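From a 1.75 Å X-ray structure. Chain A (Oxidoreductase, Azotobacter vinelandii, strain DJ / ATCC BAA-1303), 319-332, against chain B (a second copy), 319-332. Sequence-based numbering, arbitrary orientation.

Chain A (319-332) DRIGAGHPEGLFEA
Chain B (319-332) DRIGAGHPEGLFEA

How do the two stretches meet? They are copies related by an exact two-fold axis, in register at Gly A328 and Gly B328, whose CA atoms lie 4.6 Å apart. In each copy, loop residues 319-328 include a type II turn from residue 322 to 325, and Gly A328 (phi/psi -140/-167) caps a helix that begins at Leu A329 (-66/-24) and runs on past Ala A332. Leu A329 N donates to Pro B326 O and Leu B329 N to Pro A326 O, both at 2.9 Å and nearly straight (171°). A CB on Gly A328 would point toward the other copy and fall 2.6 Å from Pro B326 O, so the bare glycine permits this approach. Water 1 donates to Glu A327 O and Glu B327 O, 2.7 Å from each.

What does Phe A330 cover? It loses 107 Å² to chain B, the largest share of the 763 Å² buried in all. With phi/psi -65/-36, chi1 -74° (m) and chi2 -89°, its ring enters a pocket in which Phe A330 CZ lies 3.6 Å from Arg B320 CB and Phe A330 CE2 lies 3.8 Å from Ile B321 CG2. Glu B327 CG approaches the ring edge, 4.2 Å from Phe A330 CE2. Arg B320 and Glu B327 meet the ring through aliphatic carbons, CB and CG, whereas Glu B331 brings a carboxylate oxygen, OE1, 3.6 Å from Phe A330 CD2. The end of Arg B320 leads away to partners elsewhere in the structure, while Glu B327 (chi1 m, chi2 t) accepts a hydrogen bond at OE2 from Arg B320 N at 2.9 Å.

Why does leucine suit the first helical position? Leu A329 pairs its backbone bond with a branched apolar side chain, covering 77 Å². Chi1 t and chi2 p place Leu A329 CD2 3.6 Å from His B325 CD2, at the ring edge, and 4.2 Å from Ile B321 CD1 (chi1 t, chi2 t); Leu A329 CB lies 4.3 Å from Pro B326 CD. His B325 (chi1 m, chi2 89°) is steadied within its own loop, ND1 donating to Gly B322 O at 2.8 Å.

How are two glutamates tolerated near the axis? Glu A331 OE2 and Glu B331 OE2 are 4.4 Å apart, like charges close together, yet each is engaged locally: Gly A328 N donates to Glu A331 OE2 and Gly B328 N to Glu B331 OE2, both at 2.8 Å. Chi1 m and chi2 p fold each side chain back to its own cap residue. Water 2 donates to Glu A331 OE1 and Glu B331 OE1, 2.7 Å from each, bridging the pair, and Glu A331 OE1 also lies 3.6 Å from Phe B330 CD2.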

# COMPACT_ATOMS: atom_id res chain seq x y z
N ASP A 319 13.00 -11.41 -18.85
CA ASP A 319 12.63 -12.13 -17.61
C ASP A 319 13.68 -13.21 -17.34
O ASP A 319 13.95 -14.01 -18.24
CB ASP A 319 11.22 -12.71 -17.67
CG ASP A 319 10.13 -11.66 -17.65
OD1 ASP A 319 10.34 -10.58 -17.06
OD2 ASP A 319 9.06 -11.94 -18.24
N ARG A 320 14.26 -13.21 -16.13
CA ARG A 320 15.30 -14.19 -15.71
C ARG A 320 14.68 -15.22 -14.75
O ARG A 320 15.30 -16.27 -14.53
CB ARG A 320 16.47 -13.47 -15.05
CG ARG A 320 17.21 -12.55 -16.01
CD ARG A 320 17.97 -11.43 -15.31
NE ARG A 320 18.50 -10.51 -16.29
CZ ARG A 320 19.66 -10.65 -16.93
NH1 ARG A 320 20.46 -11.66 -16.65
NH2 ARG A 320 20.03 -9.75 -17.83
N ILE A 321 13.49 -14.93 -14.23
CA ILE A 321 12.72 -15.89 -13.40
C ILE A 321 11.23 -15.55 -13.53
O ILE A 321 10.90 -14.43 -13.93
CB ILE A 321 13.23 -15.85 -11.94
CG1 ILE A 321 12.73 -17.05 -11.13
CG2 ILE A 321 12.90 -14.50 -11.32
CD1 ILE A 321 13.47 -17.30 -9.85
N GLY A 322 10.38 -16.53 -13.23
CA GLY A 322 8.92 -16.43 -13.37
C GLY A 322 8.32 -15.28 -12.59
O GLY A 322 8.89 -14.88 -11.55
N ALA A 323 7.19 -14.78 -13.08
CA ALA A 323 6.36 -13.74 -12.44
C ALA A 323 6.16 -14.06 -10.96
O ALA A 323 6.03 -15.27 -10.63
CB ALA A 323 5.03 -13.65 -13.15
N GLY A 324 6.17 -13.03 -10.11
CA GLY A 324 5.95 -13.17 -8.66
C GLY A 324 7.25 -13.25 -7.87
O GLY A 324 7.23 -12.88 -6.69
N HIS A 325 8.34 -13.72 -8.47
CA HIS A 325 9.69 -13.64 -7.87
C HIS A 325 10.22 -12.24 -8.13
O HIS A 325 10.28 -11.82 -9.28
CB HIS A 325 10.64 -14.69 -8.46
CG HIS A 325 10.17 -16.10 -8.39
ND1 HIS A 325 9.40 -16.67 -9.39
CD2 HIS A 325 10.39 -17.07 -7.48
CE1 HIS A 325 9.14 -17.92 -9.07
NE2 HIS A 325 9.76 -18.20 -7.92
N PRO A 326 10.63 -11.46 -7.10
CA PRO A 326 11.05 -10.08 -7.32
C PRO A 326 12.44 -9.99 -7.96
O PRO A 326 13.40 -10.48 -7.39
CB PRO A 326 11.10 -9.46 -5.92
CG PRO A 326 11.34 -10.64 -5.01
CD PRO A 326 10.63 -11.81 -5.67
N GLU A 327 12.51 -9.38 -9.15
CA GLU A 327 13.79 -8.90 -9.72
C GLU A 327 14.09 -7.52 -9.10
O GLU A 327 13.20 -6.93 -8.43
CB GLU A 327 13.72 -8.89 -11.24
CG GLU A 327 13.68 -10.30 -11.81
CD GLU A 327 13.82 -10.41 -13.32
OE1 GLU A 327 14.02 -9.37 -13.98
OE2 GLU A 327 13.76 -11.56 -13.82
N GLY A 328 15.32 -7.05 -9.28
CA GLY A 328 15.74 -5.77 -8.69
C GLY A 328 16.61 -4.98 -9.64
O GLY A 328 16.68 -5.32 -10.83
N LEU A 329 17.26 -3.95 -9.12
CA LEU A 329 18.04 -3.02 -9.97
C LEU A 329 19.23 -3.74 -10.61
O LEU A 329 19.68 -3.30 -11.67
CB LEU A 329 18.48 -1.83 -9.12
CG LEU A 329 19.22 -0.71 -9.86
CD1 LEU A 329 18.36 -0.11 -10.96
CD2 LEU A 329 19.66 0.38 -8.90
N PHE A 330 19.73 -4.83 -10.03
CA PHE A 330 20.86 -5.59 -10.65
C PHE A 330 20.41 -6.20 -11.98
O PHE A 330 21.21 -6.23 -12.93
CB PHE A 330 21.47 -6.61 -9.69
CG PHE A 330 22.29 -5.96 -8.61
CD1 PHE A 330 23.64 -5.70 -8.79
CD2 PHE A 330 21.71 -5.58 -7.40
CE1 PHE A 330 24.40 -5.10 -7.80
CE2 PHE A 330 22.46 -4.96 -6.41
CZ PHE A 330 23.80 -4.72 -6.62
N GLU A 331 19.16 -6.65 -12.05
CA GLU A 331 18.61 -7.21 -13.32
C GLU A 331 18.50 -6.08 -14.35
O GLU A 331 18.91 -6.30 -15.50
CB GLU A 331 17.25 -7.88 -13.08
CG GLU A 331 17.40 -9.27 -12.49
CD GLU A 331 18.02 -9.32 -11.10
OE1 GLU A 331 19.16 -9.85 -10.98
OE2 GLU A 331 17.38 -8.81 -10.16
N ALA A 332 17.97 -4.93 -13.96
CA ALA A 332 17.85 -3.74 -14.83
C ALA A 332 19.24 -3.43 -15.41
O ALA A 332 19.38 -3.26 -16.64
CB ALA A 332 17.28 -2.58 -14.07
N ASP B 319 24.72 -6.27 1.97
CA ASP B 319 24.27 -5.17 1.10
C ASP B 319 25.24 -5.03 -0.08
O ASP B 319 26.45 -4.92 0.16
CB ASP B 319 24.11 -3.85 1.85
CG ASP B 319 22.96 -3.85 2.84
OD1 ASP B 319 21.96 -4.56 2.60
OD2 ASP B 319 23.08 -3.13 3.86
N ARG B 320 24.71 -5.06 -1.31
CA ARG B 320 25.52 -4.93 -2.56
C ARG B 320 25.35 -3.54 -3.16
O ARG B 320 26.15 -3.15 -4.02
CB ARG B 320 25.10 -6.02 -3.56
CG ARG B 320 25.41 -7.42 -3.07
CD ARG B 320 24.54 -8.49 -3.71
NE ARG B 320 24.76 -9.77 -3.07
CZ ARG B 320 25.73 -10.63 -3.38
NH1 ARG B 320 26.55 -10.38 -4.39
NH2 ARG B 320 25.86 -11.76 -2.71
N ILE B 321 24.34 -2.80 -2.70
CA ILE B 321 24.13 -1.38 -3.10
C ILE B 321 23.39 -0.67 -1.96
O ILE B 321 22.76 -1.35 -1.14
CB ILE B 321 23.40 -1.32 -4.45
CG1 ILE B 321 23.47 0.08 -5.07
CG2 ILE B 321 21.98 -1.84 -4.30
CD1 ILE B 321 23.13 0.15 -6.53
N GLY B 322 23.49 0.65 -1.93
CA GLY B 322 22.92 1.51 -0.88
C GLY B 322 21.42 1.34 -0.72
O GLY B 322 20.73 1.00 -1.71
N ALA B 323 20.94 1.59 0.49
CA ALA B 323 19.51 1.61 0.87
C ALA B 323 18.71 2.41 -0.17
O ALA B 323 19.24 3.42 -0.68
CB ALA B 323 19.36 2.22 2.24
N GLY B 324 17.50 1.94 -0.48
CA GLY B 324 16.58 2.61 -1.43
C GLY B 324 16.67 2.04 -2.83
O GLY B 324 15.68 2.15 -3.56
N HIS B 325 17.80 1.47 -3.23
CA HIS B 325 17.93 0.70 -4.49
C HIS B 325 17.38 -0.70 -4.22
O HIS B 325 17.85 -1.36 -3.31
CB HIS B 325 19.38 0.62 -4.97
CG HIS B 325 20.07 1.93 -5.14
ND1 HIS B 325 20.76 2.53 -4.11
CD2 HIS B 325 20.23 2.71 -6.22
CE1 HIS B 325 21.28 3.67 -4.55
NE2 HIS B 325 20.99 3.78 -5.85
N PRO B 326 16.38 -1.20 -4.99
CA PRO B 326 15.78 -2.50 -4.69
C PRO B 326 16.69 -3.67 -5.08
O PRO B 326 17.05 -3.79 -6.24
CB PRO B 326 14.51 -2.54 -5.54
CG PRO B 326 14.81 -1.62 -6.69
CD PRO B 326 15.71 -0.54 -6.12
N GLU B 327 17.07 -4.48 -4.09
CA GLU B 327 17.63 -5.83 -4.35
C GLU B 327 16.46 -6.79 -4.57
O GLU B 327 15.28 -6.42 -4.32
CB GLU B 327 18.56 -6.24 -3.21
CG GLU B 327 19.83 -5.40 -3.19
CD GLU B 327 20.91 -5.87 -2.23
OE1 GLU B 327 20.72 -6.92 -1.56
OE2 GLU B 327 21.96 -5.18 -2.17
N GLY B 328 16.76 -7.98 -5.08
CA GLY B 328 15.71 -8.97 -5.39
C GLY B 328 16.15 -10.37 -5.02
O GLY B 328 17.15 -10.54 -4.31
N LEU B 329 15.41 -11.36 -5.50
CA LEU B 329 15.64 -12.77 -5.10
C LEU B 329 17.02 -13.25 -5.61
O LEU B 329 17.57 -14.16 -5.00
CB LEU B 329 14.50 -13.63 -5.64
CG LEU B 329 14.54 -15.11 -5.25
CD1 LEU B 329 14.48 -15.28 -3.74
CD2 LEU B 329 13.38 -15.87 -5.89
N PHE B 330 17.57 -12.65 -6.67
CA PHE B 330 18.92 -13.06 -7.16
C PHE B 330 19.98 -12.73 -6.10
O PHE B 330 20.93 -13.52 -5.93
CB PHE B 330 19.24 -12.47 -8.53
CG PHE B 330 18.46 -13.14 -9.64
CD1 PHE B 330 18.96 -14.27 -10.28
CD2 PHE B 330 17.22 -12.67 -10.02
CE1 PHE B 330 18.24 -14.89 -11.29
CE2 PHE B 330 16.50 -13.30 -11.02
CZ PHE B 330 17.01 -14.41 -11.65
N GLU B 331 19.81 -11.62 -5.39
CA GLU B 331 20.75 -11.24 -4.30
C GLU B 331 20.62 -12.26 -3.16
O GLU B 331 21.65 -12.71 -2.65
CB GLU B 331 20.49 -9.81 -3.82
CG GLU B 331 21.10 -8.77 -4.74
CD GLU B 331 20.51 -8.74 -6.14
OE1 GLU B 331 21.25 -9.09 -7.11
OE2 GLU B 331 19.32 -8.39 -6.26
N ALA B 332 19.39 -12.58 -2.76
CA ALA B 332 19.11 -13.58 -1.71
C ALA B 332 19.84 -14.89 -2.08
O ALA B 332 20.56 -15.46 -1.23
CB ALA B 332 17.63 -13.79 -1.56
O HOH W 1 13.00 -6.09 -5.82
O HOH W 2 21.53 -10.09 -9.63